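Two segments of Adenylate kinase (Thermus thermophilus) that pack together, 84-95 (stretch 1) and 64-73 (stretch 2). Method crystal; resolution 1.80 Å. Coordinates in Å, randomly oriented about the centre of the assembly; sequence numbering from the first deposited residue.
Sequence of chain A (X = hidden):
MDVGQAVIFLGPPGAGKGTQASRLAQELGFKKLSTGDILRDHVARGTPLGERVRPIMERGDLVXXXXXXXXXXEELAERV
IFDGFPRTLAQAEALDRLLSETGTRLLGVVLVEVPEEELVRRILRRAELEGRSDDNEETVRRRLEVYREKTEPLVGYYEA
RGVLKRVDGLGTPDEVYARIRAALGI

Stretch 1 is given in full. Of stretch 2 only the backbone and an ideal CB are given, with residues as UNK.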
# COMPACT_ATOMS: atom_id res chain seq x y z
N GLY A 84 -0.65 -0.65 -0.73
CA GLY A 84 -1.76 -0.60 -1.67
C GLY A 84 -3.11 -0.66 -0.95
O GLY A 84 -4.16 -0.79 -1.61
N PHE A 85 -3.07 -0.59 0.38
CA PHE A 85 -4.26 -0.61 1.24
C PHE A 85 -3.90 0.08 2.58
O PHE A 85 -2.81 -0.12 3.10
CB PHE A 85 -4.74 -2.05 1.50
CG PHE A 85 -6.06 -2.14 2.19
CD1 PHE A 85 -6.13 -2.17 3.57
CD2 PHE A 85 -7.25 -2.16 1.45
CE1 PHE A 85 -7.36 -2.21 4.23
CE2 PHE A 85 -8.48 -2.20 2.10
CZ PHE A 85 -8.54 -2.23 3.49
N PRO A 86 -4.82 0.90 3.15
CA PRO A 86 -6.15 1.24 2.63
C PRO A 86 -6.09 2.20 1.45
O PRO A 86 -5.09 2.87 1.24
CB PRO A 86 -6.86 1.87 3.84
CG PRO A 86 -5.77 2.60 4.54
CD PRO A 86 -4.56 1.57 4.44
N ARG A 87 -7.19 2.22 0.69
CA ARG A 87 -7.30 3.11 -0.45
C ARG A 87 -8.29 4.22 -0.11
O ARG A 87 -8.23 5.30 -0.68
CB ARG A 87 -7.80 2.36 -1.69
CG ARG A 87 -6.80 1.36 -2.27
CD ARG A 87 -7.41 0.59 -3.45
NE ARG A 87 -8.45 -0.38 -3.06
CZ ARG A 87 -8.20 -1.59 -2.55
NH1 ARG A 87 -6.96 -2.01 -2.35
NH2 ARG A 87 -9.21 -2.39 -2.25
N THR A 88 -9.20 3.96 0.82
CA THR A 88 -10.19 4.96 1.19
C THR A 88 -10.22 5.20 2.68
O THR A 88 -9.76 4.38 3.47
CB THR A 88 -11.60 4.52 0.81
OG1 THR A 88 -11.98 3.41 1.66
CG2 THR A 88 -11.66 4.05 -0.66
N LEU A 89 -10.80 6.31 3.08
CA LEU A 89 -10.92 6.60 4.50
C LEU A 89 -11.79 5.56 5.21
O LEU A 89 -11.52 5.19 6.34
CB LEU A 89 -11.54 8.01 4.65
CG LEU A 89 -11.30 8.81 5.92
CD1 LEU A 89 -9.80 8.84 6.24
CD2 LEU A 89 -11.85 10.27 5.71
N ALA A 90 -12.82 5.07 4.56
CA ALA A 90 -13.68 4.05 5.18
C ALA A 90 -12.84 2.80 5.48
O ALA A 90 -12.97 2.16 6.54
CB ALA A 90 -14.85 3.67 4.26
N GLN A 91 -11.96 2.46 4.55
CA GLN A 91 -11.10 1.29 4.76
C GLN A 91 -10.08 1.57 5.86
O GLN A 91 -9.73 0.69 6.66
CB GLN A 91 -10.40 0.93 3.43
CG GLN A 91 -11.30 0.28 2.40
CD GLN A 91 -10.69 0.31 1.00
OE1 GLN A 91 -9.60 0.80 0.82
NE2 GLN A 91 -11.41 -0.23 0.01
N ALA A 92 -9.59 2.81 5.93
CA ALA A 92 -8.61 3.14 6.97
C ALA A 92 -9.26 3.00 8.32
O ALA A 92 -8.67 2.47 9.27
CB ALA A 92 -8.07 4.59 6.80
N GLU A 93 -10.48 3.52 8.45
CA GLU A 93 -11.17 3.41 9.72
C GLU A 93 -11.46 1.94 10.12
O GLU A 93 -11.21 1.52 11.26
CB GLU A 93 -12.47 4.20 9.62
CG GLU A 93 -12.16 5.72 9.58
CD GLU A 93 -13.43 6.57 9.48
OE1 GLU A 93 -14.52 5.99 9.64
OE2 GLU A 93 -13.33 7.82 9.26
N ALA A 94 -11.95 1.17 9.16
CA ALA A 94 -12.25 -0.24 9.41
C ALA A 94 -10.98 -1.00 9.78
O ALA A 94 -10.99 -1.86 10.66
CB ALA A 94 -12.89 -0.85 8.17
N LEU A 95 -9.87 -0.69 9.11
CA LEU A 95 -8.62 -1.38 9.43
C LEU A 95 -8.17 -1.04 10.82
O LEU A 95 -7.66 -1.89 11.55
CB LEU A 95 -7.53 -1.01 8.40
CG LEU A 95 -6.13 -1.58 8.65
CD1 LEU A 95 -6.25 -3.15 8.64
CD2 LEU A 95 -5.13 -1.13 7.55
N UNK A 64 -17.04 -5.81 -1.82
CA UNK A 64 -17.40 -4.99 -0.67
C UNK A 64 -16.30 -4.91 0.39
O UNK A 64 -15.53 -5.85 0.59
CB UNK A 64 -18.68 -5.54 -0.03
N UNK A 65 -16.24 -3.77 1.05
CA UNK A 65 -15.23 -3.59 2.07
C UNK A 65 -15.35 -4.66 3.14
O UNK A 65 -14.35 -5.09 3.69
CB UNK A 65 -15.34 -2.20 2.69
N UNK A 66 -16.56 -5.12 3.45
CA UNK A 66 -16.63 -6.09 4.54
C UNK A 66 -15.93 -7.40 4.21
O UNK A 66 -15.37 -8.07 5.10
CB UNK A 66 -18.09 -6.37 4.89
N UNK A 67 -15.92 -7.76 2.94
CA UNK A 67 -15.25 -8.98 2.53
C UNK A 67 -13.73 -8.77 2.52
O UNK A 67 -12.96 -9.64 2.91
CB UNK A 67 -15.74 -9.42 1.15
N UNK A 68 -13.29 -7.60 2.07
CA UNK A 68 -11.86 -7.31 2.06
C UNK A 68 -11.31 -7.34 3.51
O UNK A 68 -10.26 -7.89 3.78
CB UNK A 68 -11.60 -5.95 1.41
N UNK A 69 -12.02 -6.70 4.43
CA UNK A 69 -11.57 -6.70 5.82
C UNK A 69 -11.64 -8.12 6.42
O UNK A 69 -10.81 -8.47 7.23
CB UNK A 69 -12.42 -5.73 6.65
N UNK A 70 -12.63 -8.91 6.01
CA UNK A 70 -12.71 -10.31 6.47
C UNK A 70 -11.45 -11.08 6.02
O UNK A 70 -10.84 -11.83 6.80
CB UNK A 70 -13.97 -10.98 5.93
N UNK A 71 -11.07 -10.90 4.75
CA UNK A 71 -9.87 -11.56 4.23
C UNK A 71 -8.62 -11.12 4.96
O UNK A 71 -7.72 -11.91 5.19
CB UNK A 71 -9.71 -11.28 2.73
N UNK A 72 -8.53 -9.82 5.29
CA UNK A 72 -7.38 -9.36 6.03
C UNK A 72 -7.37 -10.01 7.44
O UNK A 72 -6.30 -10.43 7.95
CB UNK A 72 -7.39 -7.83 6.12
N UNK A 73 -8.53 -10.11 8.07
CA UNK A 73 -8.56 -10.74 9.40
C UNK A 73 -8.09 -12.21 9.27
O UNK A 73 -7.30 -12.71 10.10
CB UNK A 73 -9.96 -10.67 10.00

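Position 64 precedes the first turn of the helix, and its ideal CB has nothing of stretch 1 within 5.5 Å. A small polar residue or proline would suit it; the residue is Pro 64, at the N-cap.

At position 65 the CA-to-CB bond points toward stretch 1, and the ideal CB lies 4.7 Å from Gln 91 CG. The amide of Gln 91 is held by its other end: OE1 accepts from Arg 87 N (2.8 Å) and from Thr 88 N, so NE2 is turned toward stretch 2 as a donor. A short acceptor is favoured, whether Asp, Asn or, with a longer reach, Glu. Asp 65 occupies the site. Gln 91 NE2 donates to Asp 65 OD1 at 3.1 Å in a nearly linear bond, while a water donates to Asp 65 OD2 (2.6 Å) and also bonds Thr 88 OG1 (2.9 Å), linking the start of one helix to the N-cap of the other.

Position 66 points away and 67 is out of reach, so any helix-compatible side chain, polar or apolar, would do; they are Asp 66 and Leu 67.

Position 68 points toward stretch 1, its ideal CB 4.9 Å from Phe 85 CE2. The ring calls for an apolar side chain, and Ile, Val, Leu or Met could serve. In Ile 68, CG2 meets Phe 85 CE2 at 3.7 Å, whereas CD1 extends to the edge of the Arg 87 guanidinium.

Position 69 also points toward stretch 1, with its ideal CB 5.1 Å from Ala 94 CB. The small alanine leaves space that a medium-sized apolar chain, Leu or Met, could fill. Leu 69 has the largest area covered by stretch 1 of any residue here: its CG packs on Ala 94 CB at 3.8 Å, and CD2 approaches the edge of the Phe 85 ring, 3.9 Å from CZ.

Positions 70 and 71 are out of reach and equally permissive, polar or apolar; they are Glu 70 and Leu 71.

Position 72 again points toward stretch 1, one turn after 68, facing the Phe 85 ring and, beside it, Leu 95. Ile, Leu or Met would suit, long enough to reach the ring. Ile 72 places CD1 over one face of the ring, 3.5 Å from Phe 85 CE1, in a CH-pi contact, and CG2 lies 4.4 Å from Leu 95 CD1.

Position 73 is out of reach, open to polar chains; Arg 73 forms a salt bridge with Glu 70 (NH2 to OE1, 3.1 Å).

Stretch 2 (64-73) PDDLILELIR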
# COMPACT_ATOMS: atom_id res chain seq x y z
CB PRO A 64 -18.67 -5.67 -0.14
CG PRO A 64 -18.42 -7.10 -0.48
CD PRO A 64 -17.92 -7.00 -1.90
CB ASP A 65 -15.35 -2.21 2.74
CG ASP A 65 -14.78 -1.09 1.90
OD1 ASP A 65 -14.09 -1.38 0.91
OD2 ASP A 65 -15.01 0.09 2.24
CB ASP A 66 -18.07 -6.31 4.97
CG ASP A 66 -18.94 -6.89 3.88
OD1 ASP A 66 -18.54 -6.84 2.69
OD2 ASP A 66 -20.03 -7.39 4.22
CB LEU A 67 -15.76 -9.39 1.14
CG LEU A 67 -15.18 -10.70 0.63
CD1 LEU A 67 -15.45 -11.78 1.66
CD2 LEU A 67 -15.82 -11.05 -0.70
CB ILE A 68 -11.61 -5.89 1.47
CG1 ILE A 68 -12.03 -5.88 -0.01
CG2 ILE A 68 -10.15 -5.49 1.65
CD1 ILE A 68 -11.91 -4.53 -0.66
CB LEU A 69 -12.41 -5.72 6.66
CG LEU A 69 -11.93 -4.24 6.67
CD1 LEU A 69 -10.67 -4.15 7.47
CD2 LEU A 69 -11.70 -3.73 5.24
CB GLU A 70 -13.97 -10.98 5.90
CG GLU A 70 -13.96 -12.54 6.11
CD GLU A 70 -13.99 -12.93 7.56
OE1 GLU A 70 -14.59 -12.16 8.35
OE2 GLU A 70 -13.45 -14.00 7.94
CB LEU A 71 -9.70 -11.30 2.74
CG LEU A 71 -10.71 -12.02 1.85
CD1 LEU A 71 -10.47 -11.66 0.39
CD2 LEU A 71 -10.60 -13.53 2.06
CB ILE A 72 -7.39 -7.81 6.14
CG1 ILE A 72 -7.15 -7.21 4.76
CG2 ILE A 72 -6.32 -7.34 7.15
CD1 ILE A 72 -7.37 -5.66 4.71
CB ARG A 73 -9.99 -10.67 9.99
CG ARG A 73 -10.12 -11.26 11.45
CD ARG A 73 -11.43 -10.84 12.18
NE ARG A 73 -12.67 -11.28 11.54
CZ ARG A 73 -13.88 -10.84 11.88
NH1 ARG A 73 -14.01 -9.94 12.85
NH2 ARG A 73 -14.96 -11.28 11.25
O HOH W 1 -14.35 2.09 0.71
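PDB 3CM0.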